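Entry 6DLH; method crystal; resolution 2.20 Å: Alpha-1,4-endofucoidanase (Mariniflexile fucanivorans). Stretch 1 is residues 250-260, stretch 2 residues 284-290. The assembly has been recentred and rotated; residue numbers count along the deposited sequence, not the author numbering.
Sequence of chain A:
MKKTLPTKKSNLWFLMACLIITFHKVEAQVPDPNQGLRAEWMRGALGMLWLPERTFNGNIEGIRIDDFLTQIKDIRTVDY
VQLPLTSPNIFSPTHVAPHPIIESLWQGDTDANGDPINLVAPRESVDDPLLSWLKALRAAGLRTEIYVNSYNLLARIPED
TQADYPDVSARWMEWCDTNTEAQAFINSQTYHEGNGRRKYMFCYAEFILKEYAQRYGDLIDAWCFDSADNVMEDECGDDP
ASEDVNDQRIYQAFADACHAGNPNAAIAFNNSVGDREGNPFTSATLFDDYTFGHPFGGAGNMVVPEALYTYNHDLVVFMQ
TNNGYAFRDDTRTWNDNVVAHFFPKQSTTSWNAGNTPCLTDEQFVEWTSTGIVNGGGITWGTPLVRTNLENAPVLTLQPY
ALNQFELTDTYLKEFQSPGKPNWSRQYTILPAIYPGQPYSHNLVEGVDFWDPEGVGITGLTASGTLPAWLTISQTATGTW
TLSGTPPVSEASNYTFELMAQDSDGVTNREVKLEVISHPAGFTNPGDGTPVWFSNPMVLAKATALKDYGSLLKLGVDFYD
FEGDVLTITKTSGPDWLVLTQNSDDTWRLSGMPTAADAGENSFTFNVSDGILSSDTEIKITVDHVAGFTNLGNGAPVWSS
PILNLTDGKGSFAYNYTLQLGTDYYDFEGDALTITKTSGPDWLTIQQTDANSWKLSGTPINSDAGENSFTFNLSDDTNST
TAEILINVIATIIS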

# COMPACT_ATOMS: atom_id res chain seq x y z
N ILE A 250 20.26 2.34 -18.79
CA ILE A 250 19.49 2.34 -17.56
C ILE A 250 18.04 1.97 -17.87
O ILE A 250 17.45 1.15 -17.16
N TYR A 251 17.49 2.54 -18.95
CA TYR A 251 16.14 2.21 -19.39
C TYR A 251 16.03 0.70 -19.59
O TYR A 251 15.03 0.10 -19.21
N GLN A 252 17.09 0.12 -20.16
CA GLN A 252 17.17 -1.30 -20.45
C GLN A 252 17.25 -2.10 -19.16
O GLN A 252 16.55 -3.11 -19.01
N ALA A 253 18.09 -1.64 -18.23
CA ALA A 253 18.31 -2.36 -16.98
C ALA A 253 16.98 -2.56 -16.27
O ALA A 253 16.67 -3.67 -15.82
N PHE A 254 16.18 -1.49 -16.21
CA PHE A 254 14.91 -1.47 -15.50
C PHE A 254 13.91 -2.38 -16.21
O PHE A 254 13.28 -3.22 -15.56
N ALA A 255 13.78 -2.23 -17.53
CA ALA A 255 12.81 -3.01 -18.28
C ALA A 255 13.11 -4.50 -18.18
O ALA A 255 12.21 -5.30 -17.93
N ASP A 256 14.39 -4.87 -18.38
CA ASP A 256 14.83 -6.26 -18.35
C ASP A 256 14.59 -6.87 -16.97
O ASP A 256 14.19 -8.02 -16.86
N ALA A 257 14.86 -6.09 -15.92
CA ALA A 257 14.65 -6.52 -14.55
C ALA A 257 13.18 -6.89 -14.32
O ALA A 257 12.90 -7.81 -13.56
N CYS A 258 12.27 -6.17 -14.98
CA CYS A 258 10.83 -6.41 -14.89
C CYS A 258 10.46 -7.61 -15.75
O CYS A 258 9.61 -8.42 -15.36
N HIS A 259 11.10 -7.73 -16.92
CA HIS A 259 10.73 -8.75 -17.87
C HIS A 259 11.29 -10.12 -17.46
O HIS A 259 10.81 -11.14 -17.94
N ALA A 260 12.28 -10.11 -16.56
CA ALA A 260 12.82 -11.34 -15.99
C ALA A 260 11.74 -12.07 -15.20
O ALA A 260 11.68 -13.30 -15.23
N ALA A 284 8.52 7.45 -27.28
CA ALA A 284 8.85 6.18 -26.65
C ALA A 284 10.36 5.94 -26.69
O ALA A 284 11.01 6.16 -27.71
N THR A 285 10.91 5.49 -25.55
CA THR A 285 12.22 4.87 -25.56
C THR A 285 12.07 3.47 -26.15
O THR A 285 10.97 3.08 -26.55
N LEU A 286 13.18 2.72 -26.21
CA LEU A 286 13.14 1.36 -26.72
C LEU A 286 12.46 0.44 -25.71
O LEU A 286 12.23 -0.73 -26.00
N PHE A 287 12.11 0.98 -24.54
CA PHE A 287 11.69 0.13 -23.43
C PHE A 287 10.30 0.51 -22.91
O PHE A 287 9.82 -0.09 -21.95
N ASP A 288 9.64 1.47 -23.58
CA ASP A 288 8.28 1.87 -23.27
C ASP A 288 7.29 0.99 -24.03
O ASP A 288 7.33 0.92 -25.26
N ASP A 289 6.40 0.32 -23.29
CA ASP A 289 5.29 -0.41 -23.89
C ASP A 289 4.07 0.51 -23.96
O ASP A 289 3.20 0.31 -24.79
N TYR A 290 4.02 1.49 -23.04
CA TYR A 290 2.96 2.49 -23.05
C TYR A 290 3.52 3.83 -22.57
O TYR A 290 4.59 3.89 -21.98

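Residues 250-259 are helical, and the helix begins earlier in the chain. Residues 284-290 form no regular helix or strand, but a type I beta turn runs from Thr285 to Asp288. The turn lies against one side of the helix. The nearest CA atoms across the stretches are those of Ala255 and Phe287, 6.1 Å apart. About 310 Å² of surface is buried between the two stretches, both sides summed.

The apolar packing centres on Phe287, which gives up more surface to the contact than any other residue. Its CA-to-CB bond points toward the helix, with chi1 in the m rotamer (-56°) and chi2 at -74°. This places the ring along the helix surface, next to Tyr251, Gln252 and Ala255. Tyr251 is also m (-69°) and points toward the turn. Its CB lies 3.7 Å from Phe287 CD2. Ala255 points toward the turn as well, one helical turn further on. Its CB is 3.7 Å from Phe287 CB. The alanine methyl thus meets the base of the phenylalanine side chain.

Two CH-pi contacts add to this packing. In the first, the Phe287 ring receives the helix: Gln252 CA sits 3.5 Å from the centroid of that ring, 11° off the ring normal, so it lies over the face. Gln252 points sideways and its chain is extended, with chi1 and chi2 both t. Its CB reaches Phe287 CZ at 3.3 Å, a tight contact. Its OE1 is hydrogen-bonded to a residue just outside the stretches. In the second, the Tyr251 ring receives the turn. Thr285, in the p rotamer (66°), points toward the helix and places CG2 4.2 Å from the centroid of the Tyr251 ring, 15° off the normal. The Tyr251 hydroxyl is hydrogen-bonded elsewhere in the structure.

No hydrogen bond crosses between the stretches. The nearest polar side-chain approach is from His259 NE2 to Asp289 OD2, at 3.9 Å. Both residues are m at chi1 and point toward the opposing stretch. The carboxylate oxygen lies at the edge of the imidazole, near its plane. Both atoms are hydrogen-bonded elsewhere in the structure.

Side-chain hydrogen bonds also form within the turn. Asp288 has its CA-to-CB bond directed away from the helix, with chi1 m. Its OD2 accepts from Thr285 N at 2.9 Å and from Thr285 OG1 at 2.8 Å. Thr285 OG1 in turn accepts from Phe287 N at 3.2 Å. These bonds link Thr285 to both Phe287 and Asp288, so N and OG1 of Thr285 are engaged within the turn while its methyl meets the tyrosine ring.

The remaining helix residues take little part. Ile250 and Ala253 point away from the turn. Phe254 starts sideways and its end leads away. No water or bound group enters this account of the contact.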

# COMPACT_ATOMS: atom_id res chain seq x y z
CB ILE A 250 19.61 3.69 -16.82
CG1 ILE A 250 21.07 4.14 -16.72
CG2 ILE A 250 18.93 3.61 -15.47
CD1 ILE A 250 21.27 5.47 -16.02
CB TYR A 251 15.74 3.03 -20.61
CG TYR A 251 15.54 4.50 -20.32
CD1 TYR A 251 14.34 4.98 -19.80
CD2 TYR A 251 16.56 5.41 -20.54
CE1 TYR A 251 14.17 6.33 -19.52
CE2 TYR A 251 16.40 6.76 -20.26
CZ TYR A 251 15.20 7.22 -19.75
OH TYR A 251 15.06 8.55 -19.47
CB GLN A 252 18.41 -1.60 -21.31
CG GLN A 252 18.42 -3.02 -21.86
CD GLN A 252 19.58 -3.28 -22.79
OE1 GLN A 252 20.65 -2.70 -22.64
NE2 GLN A 252 19.36 -4.16 -23.76
CB ALA A 253 19.31 -1.61 -16.12
CB PHE A 254 14.44 -0.03 -15.31
CG PHE A 254 15.06 0.69 -14.14
CD1 PHE A 254 16.44 0.81 -14.02
CD2 PHE A 254 14.26 1.27 -13.17
CE1 PHE A 254 17.00 1.49 -12.95
CE2 PHE A 254 14.82 1.94 -12.09
CZ PHE A 254 16.19 2.04 -11.98
CB ALA A 255 12.73 -2.54 -19.71
CB ASP A 256 16.31 -6.39 -18.73
CG ASP A 256 16.60 -6.27 -20.21
OD1 ASP A 256 15.76 -6.71 -21.03
OD2 ASP A 256 17.68 -5.75 -20.54
CB ALA A 257 15.11 -5.45 -13.59
CB CYS A 258 10.03 -5.18 -15.34
SG CYS A 258 10.25 -3.71 -14.30
CB HIS A 259 11.11 -8.35 -19.30
CG HIS A 259 10.23 -7.29 -19.88
ND1 HIS A 259 10.74 -6.10 -20.37
CD2 HIS A 259 8.89 -7.24 -20.06
CE1 HIS A 259 9.75 -5.36 -20.83
NE2 HIS A 259 8.60 -6.04 -20.65
CB ALA A 260 14.03 -11.03 -15.14
CB ALA A 284 8.11 5.07 -27.36
CB THR A 285 12.85 4.80 -24.16
OG1 THR A 285 12.06 3.92 -23.36
CG2 THR A 285 13.00 6.15 -23.50
CB LEU A 286 14.57 0.90 -27.04
CG LEU A 286 15.23 1.57 -28.24
CD1 LEU A 286 16.75 1.48 -28.14
CD2 LEU A 286 14.74 0.98 -29.56
CB PHE A 287 12.79 0.06 -22.36
CG PHE A 287 14.11 -0.43 -22.91
CD1 PHE A 287 14.30 -1.77 -23.22
CD2 PHE A 287 15.15 0.46 -23.15
CE1 PHE A 287 15.50 -2.21 -23.75
CE2 PHE A 287 16.35 0.02 -23.68
CZ PHE A 287 16.52 -1.31 -23.99
CB ASP A 288 8.05 3.34 -23.64
CG ASP A 288 8.60 4.32 -22.62
OD1 ASP A 288 8.05 4.38 -21.49
OD2 ASP A 288 9.57 5.03 -22.98
CB ASP A 289 4.96 -1.69 -23.11
CG ASP A 289 6.08 -2.72 -23.13
OD1 ASP A 289 6.26 -3.36 -24.18
OD2 ASP A 289 6.76 -2.86 -22.10
CB TYR A 290 1.76 2.04 -22.22
CG TYR A 290 1.95 1.91 -20.73
CD1 TYR A 290 2.76 0.92 -20.18
CD2 TYR A 290 1.29 2.76 -19.86
CE1 TYR A 290 2.93 0.79 -18.81
CE2 TYR A 290 1.44 2.64 -18.48
CZ TYR A 290 2.25 1.65 -17.96
OH TYR A 290 2.40 1.53 -16.60